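Local atomic coordinates of 3-hydroxyisobutyrate dehydrogenase family protein (Geobacter sulfurreducens, PDB entry 3PDU), a protein that reduces succinic semialdehyde, probably to gamma-hydroxybutyrate using NADPH, and belongs to the beta-hydroxyacid dehydrogenases. Residues G14-N19 / A152-K157; A52-C55 / I60-A63; T101-G106 / G162-G167; G220-S225 / D275-A280. All coordinates share one frame; numbering follows the deposited sequence.

Interaction 1. Residues G14-N19 / A152-K157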
loop_
_atom_site.group_PDB
_atom_site.type_symbol
_atom_site.label_atom_id
_atom_site.label_comp_id
_atom_site.label_asym_id
_atom_site.label_seq_id
_atom_site.Cartn_x
_atom_site.Cartn_y
_atom_site.Cartn_z
ATOM N N GLY A 14 33.374 -11.660 -6.148
ATOM C CA GLY A 14 34.767 -11.563 -5.717
ATOM C C GLY A 14 35.102 -12.644 -4.692
ATOM O O GLY A 14 35.990 -13.464 -4.919
ATOM N N PRO A 15 34.399 -12.640 -3.548
ATOM C CA PRO A 15 34.646 -13.622 -2.481
ATOM C C PRO A 15 34.390 -15.058 -2.946
ATOM O O PRO A 15 35.100 -15.970 -2.522
ATOM C CB PRO A 15 33.620 -13.249 -1.401
ATOM C CG PRO A 15 33.218 -11.850 -1.690
ATOM C CD PRO A 15 33.483 -11.561 -3.135
ATOM N N MET A 16 33.387 -15.257 -3.796
ATOM C CA MET A 16 33.070 -16.594 -4.293
ATOM C C MET A 16 34.193 -17.103 -5.185
ATOM O O MET A 16 34.666 -18.230 -5.014
ATOM C CB MET A 16 31.733 -16.610 -5.057
ATOM C CG MET A 16 30.525 -16.400 -4.147
ATOM S SD MET A 16 29.057 -15.970 -5.091
ATOM C CE MET A 16 28.620 -17.511 -5.912
ATOM N N ALA A 17 34.634 -16.270 -6.125
ATOM C CA ALA A 17 35.749 -16.659 -6.984
ATOM C C ALA A 17 36.999 -16.945 -6.142
ATOM O O ALA A 17 37.721 -17.912 -6.399
ATOM C CB ALA A 17 36.028 -15.579 -8.042
ATOM N N ALA A 18 37.234 -16.121 -5.125
ATOM C CA ALA A 18 38.399 -16.284 -4.254
ATOM C C ALA A 18 38.347 -17.612 -3.491
ATOM O O ALA A 18 39.376 -18.262 -3.285
ATOM C CB ALA A 18 38.507 -15.116 -3.278
ATOM N N ASN A 19 37.151 -18.004 -3.056
ATOM C CA ASN A 19 36.981 -19.299 -2.409
ATOM C C ASN A 19 37.386 -20.477 -3.304
ATOM O O ASN A 19 37.962 -21.449 -2.828
ATOM C CB ASN A 19 35.544 -19.473 -1.917
ATOM C CG ASN A 19 35.300 -18.761 -0.612
ATOM O OD1 ASN A 19 36.247 -18.410 0.088
ATOM N ND2 ASN A 19 34.032 -18.547 -0.266
ATOM N N ALA A 152 30.845 -27.092 -2.682
ATOM C CA ALA A 152 31.294 -27.276 -1.302
ATOM C C ALA A 152 32.230 -26.150 -0.831
ATOM O O ALA A 152 32.280 -25.830 0.353
ATOM C CB ALA A 152 31.950 -28.645 -1.121
ATOM N N ALA A 153 32.969 -25.552 -1.760
ATOM C CA ALA A 153 33.803 -24.394 -1.442
ATOM C C ALA A 153 32.964 -23.123 -1.309
ATOM O O ALA A 153 33.378 -22.151 -0.669
ATOM C CB ALA A 153 34.872 -24.201 -2.516
ATOM N N LEU A 154 31.783 -23.123 -1.913
ATOM C CA LEU A 154 30.969 -21.907 -1.945
ATOM C C LEU A 154 29.871 -21.847 -0.894
ATOM O O LEU A 154 29.522 -20.763 -0.414
ATOM C CB LEU A 154 30.332 -21.740 -3.322
ATOM C CG LEU A 154 31.268 -21.557 -4.520
ATOM C CD1 LEU A 154 30.430 -21.451 -5.782
ATOM C CD2 LEU A 154 32.139 -20.320 -4.361
ATOM N N GLY A 155 29.313 -23.000 -0.545
ATOM C CA GLY A 155 28.102 -23.022 0.255
ATOM C C GLY A 155 28.110 -24.061 1.349
ATOM O O GLY A 155 28.959 -24.953 1.352
ATOM N N LYS A 156 27.166 -23.945 2.280
ATOM C CA LYS A 156 27.003 -24.944 3.345
ATOM C C LYS A 156 25.841 -25.877 3.032
ATOM O O LYS A 156 25.666 -26.909 3.677
ATOM C CB LYS A 156 26.707 -24.254 4.674
ATOM C CG LYS A 156 25.358 -23.520 4.672
ATOM C CD LYS A 156 25.128 -22.821 6.003
ATOM C CE LYS A 156 23.751 -22.185 6.073
ATOM N NZ LYS A 156 23.568 -21.473 7.361
ATOM N N LYS A 157 25.026 -25.501 2.057
ATOM C CA LYS A 157 23.813 -26.262 1.766
ATOM C C LYS A 157 23.474 -26.089 0.294
ATOM O O LYS A 157 23.504 -24.975 -0.239
ATOM C CB LYS A 157 22.665 -25.767 2.652
ATOM C CG LYS A 157 21.326 -26.460 2.452
ATOM C CD LYS A 157 20.261 -25.815 3.358
ATOM C CE LYS A 157 18.898 -26.477 3.204
ATOM N NZ LYS A 157 18.914 -27.879 3.722
HETATM O O HOH W 1 31.232 -18.486 -1.391
#

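Interaction 2. Residues A52-C55 / I60-A63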
loop_
_atom_site.group_PDB
_atom_site.type_symbol
_atom_site.label_atom_id
_atom_site.label_comp_id
_atom_site.label_asym_id
_atom_site.label_seq_id
_atom_site.Cartn_x
_atom_site.Cartn_y
_atom_site.Cartn_z
ATOM N N ALA A 52 33.225 -15.148 -23.699
ATOM C CA ALA A 52 33.424 -16.150 -24.743
ATOM C C ALA A 52 34.736 -16.899 -24.537
ATOM O O ALA A 52 34.784 -18.121 -24.656
ATOM C CB ALA A 52 33.390 -15.498 -26.141
ATOM N N GLU A 53 35.799 -16.167 -24.217
ATOM C CA GLU A 53 37.091 -16.796 -23.964
ATOM C C GLU A 53 37.028 -17.736 -22.767
ATOM O O GLU A 53 37.600 -18.827 -22.789
ATOM C CB GLU A 53 38.194 -15.750 -23.757
ATOM C CG GLU A 53 39.572 -16.373 -23.533
ATOM C CD GLU A 53 40.607 -15.394 -22.996
ATOM O OE1 GLU A 53 40.495 -14.184 -23.278
ATOM O OE2 GLU A 53 41.539 -15.844 -22.291
ATOM N N VAL A 54 36.328 -17.321 -21.720
ATOM C CA VAL A 54 36.210 -18.166 -20.538
ATOM C C VAL A 54 35.457 -19.463 -20.866
ATOM O O VAL A 54 35.900 -20.562 -20.517
ATOM C CB VAL A 54 35.501 -17.427 -19.400
ATOM C CG1 VAL A 54 35.270 -18.372 -18.207
ATOM C CG2 VAL A 54 36.310 -16.189 -18.967
ATOM N N CYS A 55 34.318 -19.336 -21.537
ATOM C CA CYS A 55 33.439 -20.494 -21.754
ATOM C C CYS A 55 33.976 -21.470 -22.805
ATOM O O CYS A 55 33.609 -22.645 -22.823
ATOM C CB CYS A 55 32.024 -20.038 -22.108
ATOM S SG CYS A 55 31.178 -19.220 -20.727
ATOM N N ILE A 60 33.655 -25.691 -16.505
ATOM C CA ILE A 60 32.484 -25.185 -15.805
ATOM C C ILE A 60 32.690 -23.714 -15.517
ATOM O O ILE A 60 33.663 -23.333 -14.854
ATOM C CB ILE A 60 32.249 -25.918 -14.461
ATOM C CG1 ILE A 60 32.034 -27.424 -14.687
ATOM C CG2 ILE A 60 31.071 -25.298 -13.706
ATOM C CD1 ILE A 60 31.765 -28.189 -13.399
ATOM N N THR A 61 31.791 -22.886 -16.029
ATOM C CA THR A 61 31.871 -21.455 -15.795
ATOM C C THR A 61 30.684 -20.995 -14.976
ATOM O O THR A 61 29.530 -21.307 -15.290
ATOM C CB THR A 61 31.898 -20.668 -17.109
ATOM O OG1 THR A 61 33.090 -21.001 -17.831
ATOM C CG2 THR A 61 31.858 -19.150 -16.830
ATOM N N ILE A 62 30.987 -20.257 -13.918
ATOM C CA ILE A 62 29.980 -19.701 -13.026
ATOM C C ILE A 62 29.844 -18.202 -13.287
ATOM O O ILE A 62 30.841 -17.530 -13.582
ATOM C CB ILE A 62 30.412 -19.921 -11.575
ATOM C CG1 ILE A 62 30.370 -21.413 -11.232
ATOM C CG2 ILE A 62 29.549 -19.125 -10.614
ATOM C CD1 ILE A 62 30.924 -21.719 -9.834
ATOM N N ALA A 63 28.619 -17.682 -13.208
ATOM C CA ALA A 63 28.393 -16.245 -13.353
ATOM C C ALA A 63 27.677 -15.670 -12.124
ATOM O O ALA A 63 26.801 -16.301 -11.543
ATOM C CB ALA A 63 27.594 -15.947 -14.636
#

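Interaction 3. Residues T101-G106 / G162-G167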
loop_
_atom_site.group_PDB
_atom_site.type_symbol
_atom_site.label_atom_id
_atom_site.label_comp_id
_atom_site.label_asym_id
_atom_site.label_seq_id
_atom_site.Cartn_x
_atom_site.Cartn_y
_atom_site.Cartn_z
ATOM N N THR A 101 14.173 -15.245 -17.754
ATOM C CA THR A 101 15.570 -15.022 -18.137
ATOM C C THR A 101 16.414 -16.297 -18.019
ATOM O O THR A 101 17.115 -16.682 -18.965
ATOM C CB THR A 101 16.199 -13.872 -17.299
ATOM O OG1 THR A 101 15.570 -12.638 -17.650
ATOM C CG2 THR A 101 17.706 -13.747 -17.543
ATOM N N SER A 102 16.358 -16.958 -16.867
ATOM C CA SER A 102 17.133 -18.180 -16.699
ATOM C C SER A 102 16.714 -19.260 -17.713
ATOM O O SER A 102 17.565 -19.959 -18.256
ATOM C CB SER A 102 17.102 -18.692 -15.253
ATOM O OG SER A 102 15.798 -19.079 -14.871
ATOM N N THR A 103 15.416 -19.379 -17.976
ATOM C CA THR A 103 14.948 -20.349 -18.966
ATOM C C THR A 103 15.510 -20.038 -20.346
ATOM O O THR A 103 15.981 -20.938 -21.042
ATOM C CB THR A 103 13.408 -20.410 -19.049
ATOM O OG1 THR A 103 12.889 -20.941 -17.827
ATOM C CG2 THR A 103 12.972 -21.304 -20.203
ATOM N N ALA A 104 15.469 -18.764 -20.734
ATOM C CA ALA A 104 15.960 -18.350 -22.056
ATOM C C ALA A 104 17.472 -18.574 -22.205
ATOM O O ALA A 104 17.952 -19.026 -23.252
ATOM C CB ALA A 104 15.612 -16.890 -22.336
ATOM N N ILE A 105 18.221 -18.249 -21.159
ATOM C CA ILE A 105 19.665 -18.467 -21.165
ATOM C C ILE A 105 19.959 -19.959 -21.274
ATOM O O ILE A 105 20.771 -20.385 -22.096
ATOM C CB ILE A 105 20.333 -17.872 -19.906
ATOM C CG1 ILE A 105 20.300 -16.343 -19.986
ATOM C CG2 ILE A 105 21.766 -18.376 -19.763
ATOM C CD1 ILE A 105 20.644 -15.636 -18.673
ATOM N N GLY A 106 19.267 -20.758 -20.469
ATOM C CA GLY A 106 19.452 -22.197 -20.498
ATOM C C GLY A 106 19.138 -22.803 -21.857
ATOM O O GLY A 106 19.908 -23.611 -22.381
ATOM N N GLY A 162 14.697 -28.978 -9.331
ATOM C CA GLY A 162 13.995 -29.492 -10.495
ATOM C C GLY A 162 14.370 -28.776 -11.774
ATOM O O GLY A 162 15.547 -28.515 -12.020
ATOM N N GLU A 163 13.369 -28.462 -12.593
ATOM C CA GLU A 163 13.594 -27.815 -13.888
ATOM C C GLU A 163 14.041 -26.357 -13.766
ATOM O O GLU A 163 13.731 -25.688 -12.778
ATOM C CB GLU A 163 12.309 -27.871 -14.722
ATOM C CG GLU A 163 11.681 -29.258 -14.821
ATOM C CD GLU A 163 12.220 -30.077 -15.986
ATOM O OE1 GLU A 163 13.314 -29.756 -16.497
ATOM O OE2 GLU A 163 11.543 -31.048 -16.391
ATOM N N VAL A 164 14.756 -25.866 -14.777
ATOM C CA VAL A 164 15.182 -24.473 -14.794
ATOM C C VAL A 164 13.974 -23.583 -14.548
ATOM O O VAL A 164 12.888 -23.811 -15.107
ATOM C CB VAL A 164 15.850 -24.084 -16.124
ATOM C CG1 VAL A 164 16.198 -22.601 -16.131
ATOM C CG2 VAL A 164 17.100 -24.922 -16.353
ATOM N N GLY A 165 14.159 -22.582 -13.696
ATOM C CA GLY A 165 13.067 -21.709 -13.306
ATOM C C GLY A 165 12.657 -21.867 -11.852
ATOM O O GLY A 165 12.266 -20.889 -11.223
ATOM N N GLN A 166 12.728 -23.089 -11.320
ATOM C CA GLN A 166 12.321 -23.339 -9.930
ATOM C C GLN A 166 13.305 -22.721 -8.944
ATOM O O GLN A 166 12.914 -22.273 -7.866
ATOM C CB GLN A 166 12.186 -24.842 -9.648
ATOM C CG GLN A 166 11.074 -25.513 -10.441
ATOM C CD GLN A 166 9.722 -24.909 -10.135
ATOM O OE1 GLN A 166 9.108 -25.236 -9.124
ATOM N NE2 GLN A 166 9.257 -24.009 -11.001
ATOM N N GLY A 167 14.586 -22.720 -9.309
ATOM C CA GLY A 167 15.600 -22.061 -8.502
ATOM C C GLY A 167 15.348 -20.561 -8.436
ATOM O O GLY A 167 15.342 -19.971 -7.357
#

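Interaction 4. Residues G220-S225 / D275-A280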
loop_
_atom_site.group_PDB
_atom_site.type_symbol
_atom_site.label_atom_id
_atom_site.label_comp_id
_atom_site.label_asym_id
_atom_site.label_seq_id
_atom_site.Cartn_x
_atom_site.Cartn_y
_atom_site.Cartn_z
ATOM N N GLY A 220 19.678 -4.396 12.801
ATOM C CA GLY A 220 19.288 -3.525 13.898
ATOM C C GLY A 220 20.420 -2.610 14.334
ATOM O O GLY A 220 20.212 -1.433 14.646
ATOM N N GLN A 221 21.634 -3.146 14.359
ATOM C CA GLN A 221 22.783 -2.339 14.745
ATOM C C GLN A 221 23.083 -1.241 13.725
ATOM O O GLN A 221 23.536 -0.163 14.098
ATOM C CB GLN A 221 24.016 -3.211 14.993
ATOM C CG GLN A 221 23.905 -4.058 16.265
ATOM C CD GLN A 221 23.642 -3.217 17.515
ATOM O OE1 GLN A 221 24.333 -2.222 17.773
ATOM N NE2 GLN A 221 22.636 -3.617 18.298
ATOM N N MET A 222 22.840 -1.511 12.446
ATOM C CA MET A 222 22.968 -0.466 11.432
ATOM C C MET A 222 21.965 0.646 11.694
ATOM O O MET A 222 22.276 1.833 11.548
ATOM C CB MET A 222 22.708 -1.022 10.033
ATOM C CG MET A 222 23.787 -1.910 9.499
ATOM S SD MET A 222 23.397 -2.363 7.798
ATOM C CE MET A 222 24.685 -3.567 7.485
ATOM N N LEU A 223 20.746 0.262 12.061
ATOM C CA LEU A 223 19.701 1.254 12.303
ATOM C C LEU A 223 20.085 2.144 13.480
ATOM O O LEU A 223 19.828 3.347 13.469
ATOM C CB LEU A 223 18.356 0.578 12.579
ATOM C CG LEU A 223 17.836 -0.408 11.533
ATOM C CD1 LEU A 223 16.359 -0.729 11.785
ATOM C CD2 LEU A 223 18.016 0.141 10.136
ATOM N N LEU A 224 20.703 1.555 14.500
ATOM C CA LEU A 224 21.111 2.336 15.663
ATOM C C LEU A 224 22.277 3.265 15.335
ATOM O O LEU A 224 22.318 4.411 15.790
ATOM C CB LEU A 224 21.482 1.423 16.834
ATOM C CG LEU A 224 20.374 0.508 17.364
ATOM C CD1 LEU A 224 20.838 -0.233 18.613
ATOM C CD2 LEU A 224 19.132 1.323 17.665
ATOM N N SER A 225 23.217 2.774 14.536
ATOM C CA SER A 225 24.428 3.539 14.242
ATOM C C SER A 225 24.199 4.586 13.152
ATOM O O SER A 225 24.909 5.590 13.088
ATOM C CB SER A 225 25.574 2.603 13.835
ATOM O OG SER A 225 25.344 2.052 12.547
ATOM N N ASP A 275 23.349 2.408 -3.423
ATOM C CA ASP A 275 24.575 1.623 -3.252
ATOM C C ASP A 275 24.922 1.321 -1.789
ATOM O O ASP A 275 25.959 0.728 -1.501
ATOM C CB ASP A 275 25.763 2.304 -3.946
ATOM C CG ASP A 275 25.657 2.249 -5.466
ATOM O OD1 ASP A 275 25.348 1.167 -6.009
ATOM O OD2 ASP A 275 25.898 3.280 -6.115
ATOM N N GLU A 276 24.054 1.727 -0.870
ATOM C CA GLU A 276 24.236 1.388 0.533
ATOM C C GLU A 276 23.627 0.015 0.798
ATOM O O GLU A 276 22.996 -0.558 -0.079
ATOM C CB GLU A 276 23.577 2.446 1.415
ATOM C CG GLU A 276 24.253 3.823 1.322
ATOM C CD GLU A 276 23.456 4.899 2.031
ATOM O OE1 GLU A 276 23.270 4.799 3.262
ATOM O OE2 GLU A 276 23.014 5.848 1.358
ATOM N N ASP A 277 23.822 -0.527 1.995
ATOM C CA ASP A 277 23.159 -1.782 2.327
ATOM C C ASP A 277 21.646 -1.614 2.224
ATOM O O ASP A 277 21.115 -0.520 2.477
ATOM C CB ASP A 277 23.515 -2.223 3.745
ATOM C CG ASP A 277 23.094 -3.659 4.017
ATOM O OD1 ASP A 277 23.751 -4.572 3.479
ATOM O OD2 ASP A 277 22.111 -3.864 4.756
ATOM N N PHE A 278 20.934 -2.694 1.896
ATOM C CA PHE A 278 19.478 -2.599 1.800
ATOM C C PHE A 278 18.795 -2.165 3.092
ATOM O O PHE A 278 17.658 -1.683 3.060
ATOM C CB PHE A 278 18.835 -3.867 1.194
ATOM C CG PHE A 278 18.695 -5.031 2.147
ATOM C CD1 PHE A 278 17.426 -5.487 2.516
ATOM C CD2 PHE A 278 19.811 -5.723 2.605
ATOM C CE1 PHE A 278 17.274 -6.590 3.351
ATOM C CE2 PHE A 278 19.675 -6.833 3.454
ATOM C CZ PHE A 278 18.395 -7.260 3.834
ATOM N N ALA A 279 19.478 -2.297 4.225
ATOM C CA ALA A 279 18.918 -1.798 5.484
ATOM C C ALA A 279 18.691 -0.284 5.428
ATOM O O ALA A 279 17.915 0.281 6.209
ATOM C CB ALA A 279 19.827 -2.163 6.678
ATOM N N ALA A 280 19.373 0.373 4.501
ATOM C CA ALA A 280 19.280 1.821 4.378
ATOM C C ALA A 280 17.896 2.308 3.942
ATOM O O ALA A 280 17.657 3.511 3.882
ATOM C CB ALA A 280 20.363 2.344 3.441
#

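Interaction 1. Residues G14-N19 / A152-K157
L154 CD2 presses against the backbone and the side-chain base of M16, and this is the tight part of the contact. It lies 3.3 Å from M16 O and 3.8 Å from M16 CB, while N19 CB is a little farther along the same helix face. In the leucine, CG stands beside the backbone N (chi1 -63°); chi2 of 178° carries CD1 on straight and turns CD2 aside toward M16, so the end of the side chain comes nearer helix 13-23 than the CB bond would suggest. Beyond its CG, M16 runs on into the core and bends at chi3 (72°), its side chain packing on L133, M64 and M94.

Helix 13-23 follows the glycine-rich turn with G8, G10 and G13, consistent with the dinucleotide-binding element of a Rossmann fold, and the M16 side chain is about 7 Å from the bound NADP+. Helix 148-154 meets it with its last residues, since G155 is the first to leave helical backbone angles.

Toward the partly exposed edge the fit is looser. N19 CB lies 3.7 Å from A153 O, and A153 CB is 4.1 Å from N19 O. Here no direct hydrogen bond joins the segments; instead a water accepts from N19 ND2 at 3.0 Å and donates to L154 O at 3.0 Å. The amide nitrogen also has a weak bond to E129 O. Past G155 the segment 152-157 draws away from helix 13-23, and K157 NZ forms a salt bridge with E204 of a neighbouring subunit.

Interaction 2. Residues A52-C55 / I60-A63
C55 and T61 are the closest backbone neighbours, with 6.2 Å between C55 CA and T61 CA, a separation that puts the helix turn 52-55 over the strand 60-63 with side chains filling the interval. The strand alternates: I60 CB points away from the helix and T61 CB points toward it. Backbone bonds from I60 to T3 and G5, and from T61 to G90 and I92, fix strand 60-63 between its parallel neighbours 4-7 and 90-93.

T61 meets the helix with both branches of its side chain. V54 CG1 sits at the fork, 3.4 Å from T61 OG1 and 3.8 Å from T61 CG2, and it is placed there by a chi1 of 175°, which sets this methyl opposite the backbone N. This is a helix-on-sheet contact of the Rossmann fold, in which helix 51-57 leads through a short turn into the next parallel strand. C55 SG comes from beside V54, 3.9 Å from T61 OG1 and 4.0 Å from T61 CG2. No hydrogen bond crosses the contact, so the hold is by shape.

Were T61 replaced by alanine, OG1 and CG2 would go and a gap would probably open beneath V54 CG1 and C55 SG. The surroundings are likewise mostly apolar: V54 and T61 both touch L7 of strand 4-7, T61 also touches Y91, and C55 packs on V81.

Interaction 3. Residues T101-G106 / G162-G167
V164 CG1 rests on S102, 3.7 Å from its backbone O and 3.8 Å from its side-chain OG, in a contact that joins helix 99-111 of the Rossmann domain to the turn entering the long helix 166-194. The valine places this methyl by a chi1 of 176°, opposite its own N, so that CG1 leads into the helix. There it also lies 3.8 Å from T103 N. No hydrogen bond spans the two segments; S102 OG and G165 N are 4.0 Å apart.

The second shell probably accounts for that spacing. E118 of strand 115-122 takes S102 OG with its OE1 and G165 N with its OE2, and the latter also receives a weak bond from G167 N. One carboxylate thus ties the helix 99-111 side to the start of helix 166-194. A chi1 of 65° turns S102 OG toward V164 and E118 OE1. G165 is the N-cap residue, and its backbone angles (phi 112°) suit glycine, because a CB would press on the preceding carbonyl O. F116, on the same strand as E118, touches V164. Within the turn, Q166 N donates to E163 O at 3.1 Å.

Interaction 4. Residues G220-S225 / D275-A280
D277 OD2, which M222 SD approaches to 3.6 Å, is gripped by two donors. A279 N bonds to it at 3.1 Å with an N-H...O angle of 163°, forming an Asx turn, and K219 NZ makes a salt bridge to it. The A279 N-H arrives from above the carboxylate plane, 42° out of it. The other oxygen, OD1, accepts from the backbone amides of S231 and F232, so both oxygens of this buried group are engaged. In the same turn A280 N donates to D277 O at 2.8 Å.

Against this polar knot lies the thioether. M222 is extended beyond CG (chi2 -175°), which carries SD and CE out from helix 214-225 and across D277 at about a right angle. CE is 3.8 Å from D277 CG, and SD packs on A279 CB at 3.7 Å. L223 adds a flank, its CD2 3.9 Å from A279 O. Both segments belong to the helical C-terminal part of the chain, and the D277 side chain is about 7 Å from NADP+.

A leucine in place of D277 would probably leave K219 without this counter-charge and the amides of S231, F232 and A279 without this acceptor. M222 meets the carboxylate by van der Waals contact, with no hydrogen bond; amide bonds probably shape the loop 275-280, while the K219 salt bridge and packing of M222 and L223 hold it against helix 214-225.

How the interactions relate
From the N terminus, interaction 1 opens on helix 13-23 and closes 133 residues later at the end of helix 148-154. Interaction 2 falls wholly within that span, closing a short loop between helix 51-57 and strand 60-63; the two meet where L154 CD1 lies 4.1 Å from I62 CD1. Interaction 3 crosses interaction 1, since 101-106 comes before 152-157 and 162-167 after it, and it ties the Rossmann domain to the start of helix 166-194. Interaction 4 follows in series, entirely within the helical C-terminal part; its centre is about 35 Å from that of interaction 2, on the opposite side of the chain's centre.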